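Local coordinates for YdhT protein (PDB 3CBW) that catalyses the random endo-hydrolysis of beta-1,4-mannosidic linkages in mannan, galactomannan and glucomannan, and takes part in glucomannan degradation, at residues D231-D235 / N259-L264; F252-Y256 / S284-F290. The protein carries 3 engineered substitutions. All coordinates share one frame. Residues are numbered along the deposited sequence.

Contact 1 (D231-D235 / N259-L264); sequences DFKTD and NGYDQL
Segment 231-235 starts extended at Asp231, whose N and O are hydrogen-bonded to the side chains of Asn190 and Asn178; Phe232 takes positive phi (71/38), its CA-to-CB bond pointing away from 259-264 and its side chain touching Leu186 and Lys192. Lys233 (-62/-34; chi1 m at -89°, chi2 between wells at 101°, chi3 and chi4 t) makes the largest share of the contact. Its CA lies 6.5 Å from Gly260 CA, and its CE passes that atom at 4.1 Å before NZ donates to Asn259 OD1 at 2.7 Å; NZ also binds the carbonyls of Ala228 and Arg230. Gln263 NE2 gives Asn259 OD1 a second hydrogen bond, 3.1 Å. Gly260, the N-cap of helix 261-265, has phi/psi 128/-15, and a CB would crowd Lys233 CE. Thr234 (chi1 p), its CA 6.7 Å from Leu264 CA, ends the contact: CG2 packs 3.8 Å from Gln263 CB and 4.1 Å from Leu264 CD2. A buried lysine thus joins successive connections of the TIM barrel, those after strands 220-224 and 245-252.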
ATOM      1  N   ASP A 231      -8.190 -12.211  11.692  1.00 11.12           N
ATOM      2  CA  ASP A 231      -7.997 -11.653  13.023  1.00 11.83           C
ATOM      3  C   ASP A 231      -6.632 -10.981  13.162  1.00 11.73           C
ATOM      4  O   ASP A 231      -5.824 -10.983  12.226  1.00 11.48           O
ATOM      5  CB  ASP A 231      -8.122 -12.768  14.078  1.00 12.45           C
ATOM      6  CG  ASP A 231      -9.490 -13.432  14.089  1.00 14.85           C
ATOM      7  OD1 ASP A 231     -10.484 -12.808  13.663  1.00 16.46           O
ATOM      8  OD2 ASP A 231      -9.557 -14.591  14.558  1.00 17.54           O
ATOM      9  N   PHE A 232      -6.391 -10.396  14.334  1.00 12.66           N
ATOM     10  CA  PHE A 232      -5.073  -9.921  14.749  1.00 13.26           C
ATOM     11  C   PHE A 232      -4.610  -8.693  13.990  1.00 13.14           C
ATOM     12  O   PHE A 232      -3.427  -8.563  13.688  1.00 13.96           O
ATOM     13  CB  PHE A 232      -4.009 -11.032  14.657  1.00 14.09           C
ATOM     14  CG  PHE A 232      -4.488 -12.377  15.130  1.00 14.68           C
ATOM     15  CD1 PHE A 232      -4.991 -12.547  16.415  1.00 16.42           C
ATOM     16  CD2 PHE A 232      -4.453 -13.469  14.274  1.00 15.14           C
ATOM     17  CE1 PHE A 232      -5.455 -13.796  16.837  1.00 17.23           C
ATOM     18  CE2 PHE A 232      -4.905 -14.711  14.683  1.00 16.20           C
ATOM     19  CZ  PHE A 232      -5.411 -14.877  15.961  1.00 16.12           C
ATOM     20  N   LYS A 233      -5.527  -7.778  13.707  1.00 12.60           N
ATOM     21  CA  LYS A 233      -5.178  -6.619  12.892  1.00 12.89           C
ATOM     22  C   LYS A 233      -4.116  -5.747  13.520  1.00 12.14           C
ATOM     23  O   LYS A 233      -3.331  -5.149  12.799  1.00 12.32           O
ATOM     24  CB  LYS A 233      -6.392  -5.740  12.617  1.00 13.46           C
ATOM     25  CG  LYS A 233      -7.189  -6.085  11.398  1.00 17.29           C
ATOM     26  CD  LYS A 233      -8.405  -6.836  11.795  1.00 17.34           C
ATOM     27  CE  LYS A 233      -9.323  -7.110  10.628  1.00 16.69           C
ATOM     28  NZ  LYS A 233     -10.279  -8.155  11.028  1.00 16.46           N
ATOM     29  N   THR A 234      -4.102  -5.641  14.848  1.00 11.80           N
ATOM     30  CA  THR A 234      -3.124  -4.788  15.525  1.00 12.70           C
ATOM     31  C   THR A 234      -1.954  -5.528  16.142  1.00 12.20           C
ATOM     32  O   THR A 234      -0.972  -4.891  16.499  1.00 12.01           O
ATOM     33  CB  THR A 234      -3.766  -3.907  16.612  1.00 13.52           C
ATOM     34  OG1 THR A 234      -4.288  -4.731  17.658  1.00 15.62           O
ATOM     35  CG2 THR A 234      -4.864  -3.032  16.025  1.00 14.67           C
ATOM     36  N   ASP A 235      -2.032  -6.855  16.263  1.00 11.70           N
ATOM     37  CA  ASP A 235      -0.971  -7.602  16.929  0.50 11.52           C
ATOM     38  C   ASP A 235       0.349  -7.502  16.175  1.00 11.13           C
ATOM     39  O   ASP A 235       1.410  -7.543  16.782  1.00 11.15           O
ATOM     40  CB  ASP A 235      -1.367  -9.071  17.135  0.50 11.95           C
ATOM     41  CG  ASP A 235      -2.460  -9.250  18.183  0.50 12.87           C
ATOM     42  OD1 ASP A 235      -2.726  -8.318  18.967  0.50 14.37           O
ATOM     43  OD2 ASP A 235      -3.054 -10.346  18.219  0.50 12.91           O
ATOM     44  N   ASN A 259     -14.382  -5.307   9.144  1.00 11.54           N
ATOM     45  CA  ASN A 259     -13.839  -5.310  10.491  1.00 11.43           C
ATOM     46  C   ASN A 259     -12.441  -4.708  10.519  1.00 10.83           C
ATOM     47  O   ASN A 259     -11.623  -4.994   9.640  1.00 11.33           O
ATOM     48  CB  ASN A 259     -13.810  -6.766  10.983  1.00 11.95           C
ATOM     49  CG  ASN A 259     -13.281  -6.920  12.391  1.00 12.75           C
ATOM     50  OD1 ASN A 259     -12.075  -6.826  12.631  1.00 13.28           O
ATOM     51  ND2 ASN A 259     -14.178  -7.207  13.335  1.00 16.66           N
ATOM     52  N   GLY A 260     -12.170  -3.870  11.518  1.00 10.49           N
ATOM     53  CA  GLY A 260     -10.796  -3.441  11.784  1.00 11.03           C
ATOM     54  C   GLY A 260     -10.574  -1.946  11.875  1.00 10.29           C
ATOM     55  O   GLY A 260      -9.531  -1.496  12.347  1.00 11.08           O
ATOM     56  N   TYR A 261     -11.550  -1.170  11.416  1.00  9.70           N
ATOM     57  CA  TYR A 261     -11.436   0.279  11.391  1.00  9.93           C
ATOM     58  C   TYR A 261     -11.253   0.868  12.793  1.00 10.03           C
ATOM     59  O   TYR A 261     -10.398   1.720  13.008  1.00  9.77           O
ATOM     60  CB  TYR A 261     -12.657   0.873  10.696  1.00  9.88           C
ATOM     61  CG  TYR A 261     -12.807   2.364  10.798  1.00  9.73           C
ATOM     62  CD1 TYR A 261     -12.197   3.208   9.874  1.00  9.12           C
ATOM     63  CD2 TYR A 261     -13.580   2.936  11.806  1.00  9.87           C
ATOM     64  CE1 TYR A 261     -12.351   4.576   9.948  1.00  9.39           C
ATOM     65  CE2 TYR A 261     -13.730   4.306  11.905  1.00 10.15           C
ATOM     66  CZ  TYR A 261     -13.112   5.116  10.970  1.00  9.73           C
ATOM     67  OH  TYR A 261     -13.269   6.468  11.023  1.00 10.86           O
ATOM     68  N   ASP A 262     -12.062   0.424  13.754  1.00 10.29           N
ATOM     69  CA  ASP A 262     -11.962   0.945  15.115  1.00 12.03           C
ATOM     70  C   ASP A 262     -10.587   0.668  15.716  1.00 12.12           C
ATOM     71  O   ASP A 262      -9.959   1.571  16.259  1.00 13.41           O
ATOM     72  CB  ASP A 262     -13.038   0.328  16.012  1.00 12.09           C
ATOM     73  CG  ASP A 262     -14.435   0.833  15.694  1.00 14.57           C
ATOM     74  OD1 ASP A 262     -14.564   1.919  15.099  1.00 14.59           O
ATOM     75  OD2 ASP A 262     -15.406   0.149  16.097  1.00 17.58           O
ATOM     76  N   GLN A 263     -10.143  -0.584  15.597  1.00 12.82           N
ATOM     77  CA  GLN A 263      -8.839  -1.055  16.105  1.00 13.82           C
ATOM     78  C   GLN A 263      -7.666  -0.280  15.505  1.00 12.60           C
ATOM     79  O   GLN A 263      -6.711   0.075  16.202  1.00 12.44           O
ATOM     80  CB  GLN A 263      -8.617  -2.554  15.798  1.00 15.28           C
ATOM     81  CG  GLN A 263      -9.626  -3.557  16.354  1.00 17.94           C
ATOM     82  CD  GLN A 263     -10.667  -3.959  15.323  1.00 19.06           C
ATOM     83  OE1 GLN A 263     -11.530  -3.153  14.942  1.00 18.80           O
ATOM     84  NE2 GLN A 263     -10.601  -5.209  14.870  1.00 19.20           N
ATOM     85  N   LEU A 264      -7.715  -0.026  14.202  1.00 11.14           N
ATOM     86  CA  LEU A 264      -6.598   0.633  13.522  1.00 10.45           C
ATOM     87  C   LEU A 264      -6.583   2.139  13.735  1.00 10.12           C
ATOM     88  O   LEU A 264      -5.537   2.712  14.018  1.00 10.19           O
ATOM     89  CB  LEU A 264      -6.555   0.254  12.039  1.00 10.56           C
ATOM     90  CG  LEU A 264      -6.190  -1.213  11.804  1.00 10.97           C
ATOM     91  CD1 LEU A 264      -6.376  -1.532  10.343  1.00 14.16           C
ATOM     92  CD2 LEU A 264      -4.759  -1.530  12.251  1.00 11.98           C
TER

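Contact 2 (F252-Y256 / S284-F290); sequences FQDAY and SFDYSLF
Three phenylalanines form an aromatic cluster at the centre. Phe252, at the end of strand 245-252 (-157/164, chi1 p), brings its ring against both Phe285 and Phe290, each chi1 t. Its CE1 lies 3.4 Å from Phe285 CE1, with ring centroids 5.3 Å apart and planes at 47°; its CZ lies 3.6 Å from Phe290 CD1, with centroids 5.8 Å apart and planes at 35°. Both pairs are oblique. The backbone O of Phe252 approaches the edge of the Phe285 ring, 3.3 Å from CE1, while Val276 of strand 271-278 touches Phe252 and Phe290 from the barrel side.

The backbones come together at two places: Gln253 CA is 6.2 Å from Phe285 CA, and Ala255 CA is 5.3 Å from Phe290 CA. Ala255 CB lies 3.8 Å from Phe290 CA, so the loop rests closely on helix 287-297. Tyr256 CE2 meets Leu289 CB at 4.3 Å, and its hydroxyl is hydrogen-bonded to Asn292. Asp254 OD1 accepts from Tyr256 N at 2.9 Å, an Asx turn. Asp286 is the N-cap: OD1 takes Ser288 N at 2.8 Å and Ser288 OG at 2.6 Å.

At the polar edge, Ser284 OG donates to Gln253 OE1 at 3.2 Å. One water donates to Gln253 O (3.0 Å) and accepts from Asp286 N (3.2 Å); a second donates to Gln253 OE1 (3.2 Å) and Ser284 O (2.7 Å). Here two successive strand-to-helix connections of a TIM barrel pack together, with Phe252 directly after Tyr251, a probable substrate-binding residue.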
ATOM      1  N   PHE A 252     -14.619  -7.768  -0.306  1.00 11.47           N
ATOM      2  CA  PHE A 252     -15.872  -7.968   0.398  1.00 11.55           C
ATOM      3  C   PHE A 252     -17.036  -7.869  -0.565  1.00 11.74           C
ATOM      4  O   PHE A 252     -16.913  -7.347  -1.686  1.00 11.56           O
ATOM      5  CB  PHE A 252     -16.025  -6.893   1.480  1.00 12.04           C
ATOM      6  CG  PHE A 252     -15.890  -5.497   0.948  1.00 11.88           C
ATOM      7  CD1 PHE A 252     -16.985  -4.828   0.402  1.00 12.05           C
ATOM      8  CD2 PHE A 252     -14.656  -4.863   0.961  1.00 14.11           C
ATOM      9  CE1 PHE A 252     -16.850  -3.541  -0.110  1.00 12.42           C
ATOM     10  CE2 PHE A 252     -14.517  -3.586   0.455  1.00 14.19           C
ATOM     11  CZ  PHE A 252     -15.612  -2.921  -0.074  1.00 13.25           C
ATOM     12  N   GLN A 253     -18.178  -8.353  -0.100  1.00 11.99           N
ATOM     13  CA  GLN A 253     -19.435  -8.037  -0.758  1.00 13.33           C
ATOM     14  C   GLN A 253     -20.203  -6.946  -0.013  1.00 12.78           C
ATOM     15  O   GLN A 253     -20.892  -6.131  -0.637  1.00 13.61           O
ATOM     16  CB  GLN A 253     -20.284  -9.293  -0.934  1.00 14.90           C
ATOM     17  CG  GLN A 253     -21.632  -9.072  -1.647  1.00 19.34           C
ATOM     18  CD  GLN A 253     -21.544  -8.233  -2.923  1.00 23.86           C
ATOM     19  OE1 GLN A 253     -22.328  -7.298  -3.114  1.00 26.19           O
ATOM     20  NE2 GLN A 253     -20.597  -8.564  -3.798  1.00 24.30           N
ATOM     21  N   ASP A 254     -20.075  -6.938   1.308  1.00 11.54           N
ATOM     22  CA  ASP A 254     -20.786  -6.013   2.181  1.00 11.20           C
ATOM     23  C   ASP A 254     -19.821  -4.928   2.641  1.00 11.02           C
ATOM     24  O   ASP A 254     -18.972  -5.163   3.509  1.00 10.36           O
ATOM     25  CB  ASP A 254     -21.329  -6.786   3.385  1.00 11.31           C
ATOM     26  CG  ASP A 254     -22.114  -5.923   4.356  1.00 10.68           C
ATOM     27  OD1 ASP A 254     -22.205  -4.693   4.174  1.00 11.64           O
ATOM     28  OD2 ASP A 254     -22.649  -6.509   5.319  1.00 11.00           O
ATOM     29  N   ALA A 255     -19.972  -3.734   2.074  1.00 11.49           N
ATOM     30  CA  ALA A 255     -19.110  -2.605   2.417  1.00 12.23           C
ATOM     31  C   ALA A 255     -19.238  -2.122   3.848  1.00 11.84           C
ATOM     32  O   ALA A 255     -18.366  -1.432   4.339  1.00 12.38           O
ATOM     33  CB  ALA A 255     -19.389  -1.445   1.480  1.00 13.27           C
ATOM     34  N   TYR A 256     -20.321  -2.485   4.520  1.00 10.66           N
ATOM     35  CA  TYR A 256     -20.643  -1.908   5.815  1.00 10.45           C
ATOM     36  C   TYR A 256     -20.197  -2.780   6.983  1.00 10.88           C
ATOM     37  O   TYR A 256     -20.286  -2.350   8.137  1.00 11.41           O
ATOM     38  CB  TYR A 256     -22.148  -1.660   5.896  1.00 10.71           C
ATOM     39  CG  TYR A 256     -22.652  -0.659   4.880  1.00 10.67           C
ATOM     40  CD1 TYR A 256     -22.944   0.644   5.254  1.00 11.08           C
ATOM     41  CD2 TYR A 256     -22.834  -1.023   3.545  1.00 10.93           C
ATOM     42  CE1 TYR A 256     -23.418   1.566   4.324  1.00 11.87           C
ATOM     43  CE2 TYR A 256     -23.284  -0.109   2.619  1.00 10.80           C
ATOM     44  CZ  TYR A 256     -23.577   1.165   3.011  1.00 10.78           C
ATOM     45  OH  TYR A 256     -24.056   2.036   2.065  1.00 12.64           O
ATOM     46  N   SER A 284     -22.875  -7.994  -8.488  1.00 26.89           N
ATOM     47  CA  SER A 284     -23.572  -7.419  -7.335  1.00 25.92           C
ATOM     48  C   SER A 284     -22.793  -6.257  -6.728  1.00 24.36           C
ATOM     49  O   SER A 284     -23.393  -5.340  -6.153  1.00 24.66           O
ATOM     50  CB  SER A 284     -23.791  -8.488  -6.258  1.00 26.36           C
ATOM     51  OG  SER A 284     -24.652  -8.025  -5.226  1.00 27.98           O
ATOM     52  N   PHE A 285     -21.468  -6.289  -6.853  1.00 22.17           N
ATOM     53  CA  PHE A 285     -20.618  -5.297  -6.188  1.00 19.95           C
ATOM     54  C   PHE A 285     -20.919  -3.893  -6.681  1.00 19.02           C
ATOM     55  O   PHE A 285     -21.069  -3.677  -7.875  1.00 19.82           O
ATOM     56  CB  PHE A 285     -19.133  -5.606  -6.385  1.00 18.98           C
ATOM     57  CG  PHE A 285     -18.230  -4.808  -5.486  1.00 17.39           C
ATOM     58  CD1 PHE A 285     -17.932  -5.261  -4.199  1.00 16.58           C
ATOM     59  CD2 PHE A 285     -17.677  -3.613  -5.922  1.00 16.15           C
ATOM     60  CE1 PHE A 285     -17.087  -4.536  -3.366  1.00 15.44           C
ATOM     61  CE2 PHE A 285     -16.847  -2.869  -5.090  1.00 15.41           C
ATOM     62  CZ  PHE A 285     -16.543  -3.336  -3.807  1.00 15.99           C
ATOM     63  N   ASP A 286     -21.000  -2.938  -5.760  1.00 17.18           N
ATOM     64  CA  ASP A 286     -21.341  -1.568  -6.111  1.00 15.72           C
ATOM     65  C   ASP A 286     -20.439  -0.579  -5.375  1.00 14.58           C
ATOM     66  O   ASP A 286     -20.550  -0.410  -4.149  1.00 14.63           O
ATOM     67  CB  ASP A 286     -22.822  -1.304  -5.790  1.00 15.98           C
ATOM     68  CG  ASP A 286     -23.343  -0.000  -6.381  1.00 16.23           C
ATOM     69  OD1 ASP A 286     -22.552   0.947  -6.601  1.00 15.33           O
ATOM     70  OD2 ASP A 286     -24.574   0.087  -6.615  1.00 18.18           O
ATOM     71  N   TYR A 287     -19.563   0.090  -6.123  1.00 13.90           N
ATOM     72  CA  TYR A 287     -18.632   1.041  -5.522  1.00 13.40           C
ATOM     73  C   TYR A 287     -19.335   2.258  -4.917  1.00 12.90           C
ATOM     74  O   TYR A 287     -18.773   2.920  -4.048  1.00 13.00           O
ATOM     75  CB  TYR A 287     -17.534   1.464  -6.510  1.00 13.16           C
ATOM     76  CG  TYR A 287     -16.335   0.529  -6.523  1.00 12.66           C
ATOM     77  CD1 TYR A 287     -15.405   0.552  -5.480  1.00 13.90           C
ATOM     78  CD2 TYR A 287     -16.126  -0.379  -7.569  1.00 12.97           C
ATOM     79  CE1 TYR A 287     -14.295  -0.296  -5.470  1.00 14.61           C
ATOM     80  CE2 TYR A 287     -15.008  -1.233  -7.571  1.00 13.02           C
ATOM     81  CZ  TYR A 287     -14.110  -1.186  -6.512  1.00 13.41           C
ATOM     82  OH  TYR A 287     -13.017  -2.024  -6.482  1.00 13.05           O
ATOM     83  N   SER A 288     -20.562   2.551  -5.356  1.00 13.09           N
ATOM     84  CA  SER A 288     -21.318   3.657  -4.752  1.00 13.44           C
ATOM     85  C   SER A 288     -21.674   3.359  -3.297  1.00 12.45           C
ATOM     86  O   SER A 288     -21.726   4.270  -2.468  1.00 12.64           O
ATOM     87  CB  SER A 288     -22.574   4.014  -5.562  1.00 14.57           C
ATOM     88  OG  SER A 288     -23.578   3.029  -5.438  1.00 16.22           O
ATOM     89  N   LEU A 289     -21.886   2.081  -2.992  1.00 11.80           N
ATOM     90  CA  LEU A 289     -22.150   1.658  -1.622  1.00 11.71           C
ATOM     91  C   LEU A 289     -20.899   1.733  -0.758  1.00 11.32           C
ATOM     92  O   LEU A 289     -20.982   1.972   0.441  1.00 11.27           O
ATOM     93  CB  LEU A 289     -22.755   0.250  -1.587  1.00 12.13           C
ATOM     94  CG  LEU A 289     -24.129   0.142  -2.266  1.00 13.07           C
ATOM     95  CD1 LEU A 289     -24.531  -1.313  -2.418  1.00 15.32           C
ATOM     96  CD2 LEU A 289     -25.194   0.949  -1.500  1.00 16.85           C
ATOM     97  N   PHE A 290     -19.741   1.512  -1.372  1.00 10.09           N
ATOM     98  CA  PHE A 290     -18.466   1.611  -0.645  1.00  9.82           C
ATOM     99  C   PHE A 290     -18.193   3.047  -0.181  1.00 10.39           C
ATOM    100  O   PHE A 290     -17.846   3.274   0.981  1.00 10.27           O
ATOM    101  CB  PHE A 290     -17.329   1.080  -1.522  1.00  9.72           C
ATOM    102  CG  PHE A 290     -15.957   1.277  -0.938  1.00  8.84           C
ATOM    103  CD1 PHE A 290     -15.599   0.676   0.273  1.00 10.07           C
ATOM    104  CD2 PHE A 290     -15.002   2.027  -1.621  1.00  9.00           C
ATOM    105  CE1 PHE A 290     -14.315   0.845   0.805  1.00 11.12           C
ATOM    106  CE2 PHE A 290     -13.727   2.200  -1.096  1.00  9.82           C
ATOM    107  CZ  PHE A 290     -13.384   1.603   0.112  1.00 11.05           C
TER
HETATM  108  O   HOH W   1     -21.035  -4.051  -2.800  1.00 26.73           O
HETATM  109  O   HOH W   2     -23.557  -4.415  -3.570  1.00 39.42           O

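Contacts 1 and 2 alternate along the chain: 231-235, 252-256, 259-264, 284-290. Only Ser257 and Ile258 separate 252-256 from 259-264, so one connection, running from strand 245-252 into helix 261-265, meets the preceding connection in contact 1 and the following one in contact 2. The two centres are nonetheless about 20 Å apart, and apart from this chain continuity they do not touch. By similarity, the active site has Glu176 as proton donor and Glu275 as nucleophile. The Lys233 side chain lies about 10 Å from that of Glu176, and the Phe252 side chain about 9 Å from that of Glu275 and about 5 Å from that of Tyr251.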